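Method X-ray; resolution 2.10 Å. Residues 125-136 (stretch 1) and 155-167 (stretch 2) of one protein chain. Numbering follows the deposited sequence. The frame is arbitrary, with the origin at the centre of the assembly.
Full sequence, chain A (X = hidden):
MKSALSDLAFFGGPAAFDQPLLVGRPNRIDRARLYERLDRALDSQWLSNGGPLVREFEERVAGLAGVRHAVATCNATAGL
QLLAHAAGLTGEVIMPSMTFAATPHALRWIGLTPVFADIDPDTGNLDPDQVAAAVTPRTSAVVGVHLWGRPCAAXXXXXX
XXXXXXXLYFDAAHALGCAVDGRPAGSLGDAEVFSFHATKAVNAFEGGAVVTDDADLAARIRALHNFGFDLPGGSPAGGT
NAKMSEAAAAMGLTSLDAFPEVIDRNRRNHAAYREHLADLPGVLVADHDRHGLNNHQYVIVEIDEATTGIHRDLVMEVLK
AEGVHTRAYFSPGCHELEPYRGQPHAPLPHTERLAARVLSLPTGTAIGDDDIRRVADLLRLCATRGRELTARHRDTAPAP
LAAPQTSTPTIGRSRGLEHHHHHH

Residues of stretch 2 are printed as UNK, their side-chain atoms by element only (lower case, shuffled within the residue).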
# COMPACT_ATOMS: atom_id res chain seq x y z
N ASN A 125 1.14 -7.83 -27.46
CA ASN A 125 2.18 -8.10 -26.46
C ASN A 125 3.60 -7.74 -26.91
O ASN A 125 3.89 -7.68 -28.11
CB ASN A 125 2.13 -9.56 -25.97
CG ASN A 125 0.92 -9.79 -25.10
OD1 ASN A 125 0.52 -8.84 -24.42
ND2 ASN A 125 0.33 -10.99 -25.10
N LEU A 126 4.48 -7.52 -25.93
CA LEU A 126 5.88 -7.18 -26.18
C LEU A 126 6.53 -8.14 -27.19
O LEU A 126 6.54 -9.36 -26.99
CB LEU A 126 6.65 -7.27 -24.85
CG LEU A 126 8.10 -6.81 -24.94
CD1 LEU A 126 8.18 -5.32 -25.25
CD2 LEU A 126 8.75 -7.08 -23.59
N ASP A 127 7.09 -7.57 -28.26
CA ASP A 127 7.75 -8.34 -29.32
C ASP A 127 9.18 -8.75 -28.96
O ASP A 127 10.08 -7.91 -28.87
CB ASP A 127 7.73 -7.52 -30.64
CG ASP A 127 8.18 -8.27 -31.87
OD1 ASP A 127 8.54 -9.43 -31.85
OD2 ASP A 127 8.12 -7.56 -32.97
N PRO A 128 9.42 -10.05 -28.73
CA PRO A 128 10.75 -10.51 -28.37
C PRO A 128 11.79 -10.10 -29.39
O PRO A 128 12.93 -9.86 -29.06
CB PRO A 128 10.69 -12.03 -28.34
CG PRO A 128 9.29 -12.45 -28.74
CD PRO A 128 8.51 -11.18 -29.04
N ASP A 129 11.37 -10.01 -30.65
CA ASP A 129 12.31 -9.63 -31.67
C ASP A 129 12.66 -8.17 -31.63
O ASP A 129 13.46 -7.72 -32.43
CB ASP A 129 11.93 -10.06 -33.10
CG ASP A 129 11.77 -11.55 -33.17
OD1 ASP A 129 12.30 -12.30 -32.36
OD2 ASP A 129 10.93 -11.95 -34.11
N GLN A 130 12.06 -7.44 -30.73
CA GLN A 130 12.39 -6.02 -30.68
C GLN A 130 13.16 -5.77 -29.43
O GLN A 130 13.62 -4.67 -29.15
CB GLN A 130 11.11 -5.18 -30.53
CG GLN A 130 10.14 -5.37 -31.71
CD GLN A 130 10.79 -4.77 -32.94
OE1 GLN A 130 11.16 -3.58 -32.93
NE2 GLN A 130 11.00 -5.62 -33.95
N VAL A 131 13.26 -6.82 -28.67
CA VAL A 131 13.93 -6.64 -27.42
C VAL A 131 15.42 -6.43 -27.53
O VAL A 131 15.95 -5.40 -27.10
CB VAL A 131 13.53 -7.75 -26.45
CG1 VAL A 131 14.41 -7.69 -25.23
CG2 VAL A 131 12.08 -7.62 -25.98
N ALA A 132 16.10 -7.41 -28.10
CA ALA A 132 17.54 -7.32 -28.22
C ALA A 132 18.05 -5.95 -28.60
O ALA A 132 19.00 -5.43 -28.04
CB ALA A 132 18.07 -8.36 -29.18
N ALA A 133 17.41 -5.32 -29.57
CA ALA A 133 17.86 -4.01 -29.98
C ALA A 133 17.77 -2.95 -28.91
O ALA A 133 18.40 -1.92 -29.03
CB ALA A 133 17.04 -3.56 -31.18
N ALA A 134 16.94 -3.18 -27.90
CA ALA A 134 16.76 -2.21 -26.82
C ALA A 134 17.74 -2.39 -25.66
O ALA A 134 17.99 -1.46 -24.89
CB ALA A 134 15.31 -2.22 -26.33
N VAL A 135 18.29 -3.60 -25.55
CA VAL A 135 19.26 -3.97 -24.50
C VAL A 135 20.48 -3.03 -24.47
O VAL A 135 20.86 -2.45 -25.49
CB VAL A 135 19.76 -5.42 -24.66
CG1 VAL A 135 20.78 -5.75 -23.57
CG2 VAL A 135 18.59 -6.40 -24.69
N THR A 136 21.10 -2.89 -23.29
CA THR A 136 22.29 -2.04 -23.12
C THR A 136 23.15 -2.51 -21.95
O THR A 136 22.81 -3.53 -21.34
CB THR A 136 22.04 -0.51 -23.08
OG1 THR A 136 21.83 -0.08 -21.73
CG2 THR A 136 20.88 -0.11 -23.97
N UNK A 155 8.57 -17.97 -23.95
CA UNK A 155 9.64 -18.79 -24.47
C UNK A 155 10.58 -17.97 -25.34
O UNK A 155 11.79 -17.97 -25.13
o UNK A 155 7.53 -21.83 -24.60
o UNK A 155 8.77 -20.96 -22.97
c UNK A 155 9.05 -20.04 -25.18
c UNK A 155 8.37 -21.02 -24.23
N UNK A 156 10.00 -17.25 -26.30
CA UNK A 156 10.84 -16.43 -27.14
C UNK A 156 11.49 -15.30 -26.36
O UNK A 156 12.68 -14.97 -26.53
c UNK A 156 10.01 -15.86 -28.29
c UNK A 156 8.39 -16.37 -30.15
n UNK A 156 8.83 -15.42 -30.98
c UNK A 156 9.41 -16.96 -29.18
o UNK A 156 7.21 -16.76 -30.12
N UNK A 157 10.69 -14.72 -25.46
CA UNK A 157 11.19 -13.63 -24.63
C UNK A 157 12.28 -14.12 -23.73
O UNK A 157 13.31 -13.48 -23.52
c UNK A 157 10.09 -10.85 -24.85
c UNK A 157 7.98 -11.67 -23.77
c UNK A 157 10.04 -13.08 -23.78
c UNK A 157 9.22 -12.06 -24.55
N UNK A 158 12.04 -15.29 -23.18
CA UNK A 158 12.99 -15.92 -22.31
C UNK A 158 14.28 -16.11 -23.13
O UNK A 158 15.41 -15.82 -22.70
n UNK A 158 13.55 -17.26 -17.22
c UNK A 158 12.36 -17.26 -21.97
c UNK A 158 12.61 -18.14 -17.62
n UNK A 158 12.51 -18.46 -18.91
n UNK A 158 11.76 -18.68 -16.74
c UNK A 158 13.28 -18.24 -21.26
c UNK A 158 13.45 -17.84 -19.83
N UNK A 159 14.12 -16.60 -24.36
CA UNK A 159 15.29 -16.81 -25.20
C UNK A 159 16.14 -15.56 -25.35
O UNK A 159 17.36 -15.56 -25.25
n UNK A 159 15.68 -17.48 -31.13
c UNK A 159 15.00 -17.48 -26.54
c UNK A 159 15.83 -17.04 -29.72
c UNK A 159 16.29 -17.70 -27.32
c UNK A 159 16.08 -18.18 -28.75
N UNK A 160 15.52 -14.43 -25.59
CA UNK A 160 16.32 -13.23 -25.73
C UNK A 160 16.96 -12.87 -24.40
O UNK A 160 18.15 -12.54 -24.31
c UNK A 160 16.31 -10.79 -26.34
c UNK A 160 14.81 -12.40 -27.57
c UNK A 160 15.47 -12.07 -26.23
N UNK A 161 16.15 -12.92 -23.35
CA UNK A 161 16.58 -12.58 -22.00
C UNK A 161 17.89 -13.24 -21.73
O UNK A 161 18.87 -12.58 -21.38
c UNK A 161 15.54 -13.01 -20.96
N UNK A 162 17.85 -14.55 -21.89
CA UNK A 162 19.00 -15.39 -21.69
C UNK A 162 20.16 -14.83 -22.44
O UNK A 162 21.18 -14.49 -21.86
c UNK A 162 18.68 -16.85 -22.06
o UNK A 162 17.26 -18.58 -21.22
o UNK A 162 17.67 -16.83 -19.89
c UNK A 162 17.83 -17.42 -20.95
N UNK A 163 19.96 -14.69 -23.74
CA UNK A 163 21.01 -14.13 -24.57
C UNK A 163 21.72 -12.93 -23.93
O UNK A 163 22.93 -12.75 -24.04
c UNK A 163 20.45 -13.70 -25.95
c UNK A 163 19.86 -14.89 -28.12
o UNK A 163 19.67 -16.05 -28.47
o UNK A 163 19.10 -13.88 -28.50
c UNK A 163 20.97 -14.49 -27.18
N UNK A 164 20.99 -12.05 -23.27
CA UNK A 164 21.70 -10.93 -22.72
C UNK A 164 21.94 -10.96 -21.24
O UNK A 164 22.28 -9.93 -20.66
c UNK A 164 20.90 -9.56 -24.66
n UNK A 164 20.95 -9.19 -26.84
c UNK A 164 20.06 -10.16 -26.60
n UNK A 164 19.99 -10.42 -25.29
c UNK A 164 21.09 -9.58 -23.18
c UNK A 164 21.50 -8.80 -25.63
N UNK A 165 21.76 -12.14 -20.63
CA UNK A 165 21.95 -12.23 -19.19
C UNK A 165 21.01 -11.27 -18.44
O UNK A 165 21.46 -10.48 -17.60
N UNK A 166 19.69 -11.34 -18.77
CA UNK A 166 18.62 -10.53 -18.19
C UNK A 166 17.59 -11.41 -17.49
O UNK A 166 17.39 -12.57 -17.87
c UNK A 166 18.79 -8.96 -20.12
c UNK A 166 17.85 -9.82 -19.31
c UNK A 166 18.00 -8.22 -21.21
c UNK A 166 19.44 -7.99 -19.15
N UNK A 167 16.89 -10.86 -16.47
CA UNK A 167 15.85 -11.62 -15.77
C UNK A 167 14.55 -11.43 -16.50
O UNK A 167 14.36 -10.42 -17.20
n UNK A 167 18.53 -12.62 -12.06
c UNK A 167 17.36 -12.68 -12.95
c UNK A 167 18.99 -13.61 -11.28
n UNK A 167 18.42 -14.82 -11.20
c UNK A 167 15.64 -11.25 -14.29
n UNK A 167 20.08 -13.38 -10.54
c UNK A 167 16.90 -11.29 -13.41

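Position 155 carries two carbons, the second bearing two oxygens, and lies beyond the reach of stretch 1. The short carboxylate identifies D155, whose backbone O accepts from N of position 159 in the helix. Position 156 has three carbons, the third bearing one oxygen and one nitrogen, and touches P128: Q156. Its CB lies 3.5 Å from P128 CG, and the amide end also comes close to the proline ring; an exposed site at the contact's edge suits a side chain both aliphatic and polar.

Position 157 has four carbons, forked at the second, and one fork tip meets L126, P128 and V131. This is L157. Its CD2 lies 3.7 Å from P128 CB, 4.0 Å from V131 CG2 and 4.2 Å from L126 CD2; a CB that points sideways is compensated by a branch long enough to reach all three.

Position 158 shows three carbons, a nitrogen and a carbon with two more nitrogens, the guanidinium of R158, out of reach and bonded elsewhere in the structure. Position 159, four carbons in a row ending in nitrogen, is K159; it is exposed and poorly ordered, as suits a long charged chain without a partner here.

Position 160 has one carbon carrying two others, a compact fork touching P128, V131 and A132. It is V160. CG1 sits 3.8 Å from V131 CG1 and 4.1 Å from A132 CB, while CG2 comes within 3.5 Å of P128 O, so its two methyls fill the space between the helix and these residues.

Position 161 has a single carbon, pointing away into a buried site: A161. Position 162, two carbons with two oxygens on the second, is D162, far from stretch 1; a carboxylate is readily solvated at this exposed helix position. Position 163, with three carbons and two oxygens on the third, is E163, poorly ordered at the surface.

Position 164 bears a five-membered ring of three carbons and two nitrogens, touching A132 and V135: H164. Its ND1 donates to V160 O at 3.0 Å, tying the ring to the helix end. V135 CG2 lies over one face, 4.0 Å from the ring centroid, in a CH-pi contact, and A132 CB is 3.7 Å from CE1.

Position 165 has no side chain and a positive phi of 59°, which favours G165. Position 166, four carbons forked at the second, touches V135: L166, its CD1 4.0 Å from V135 CG2. Position 167, three carbons, a nitrogen, then a carbon carrying two more nitrogens, is R167, out of reach; a charged chain suits this exposed site.

No hydrogen bond crosses between the stretches. The contact is apolar packing: L157 and V160 fit against P128 and V131, and H164 and L166 extend it to V135.

Stretch 2 (155-167) DQLRKVADEHGLR
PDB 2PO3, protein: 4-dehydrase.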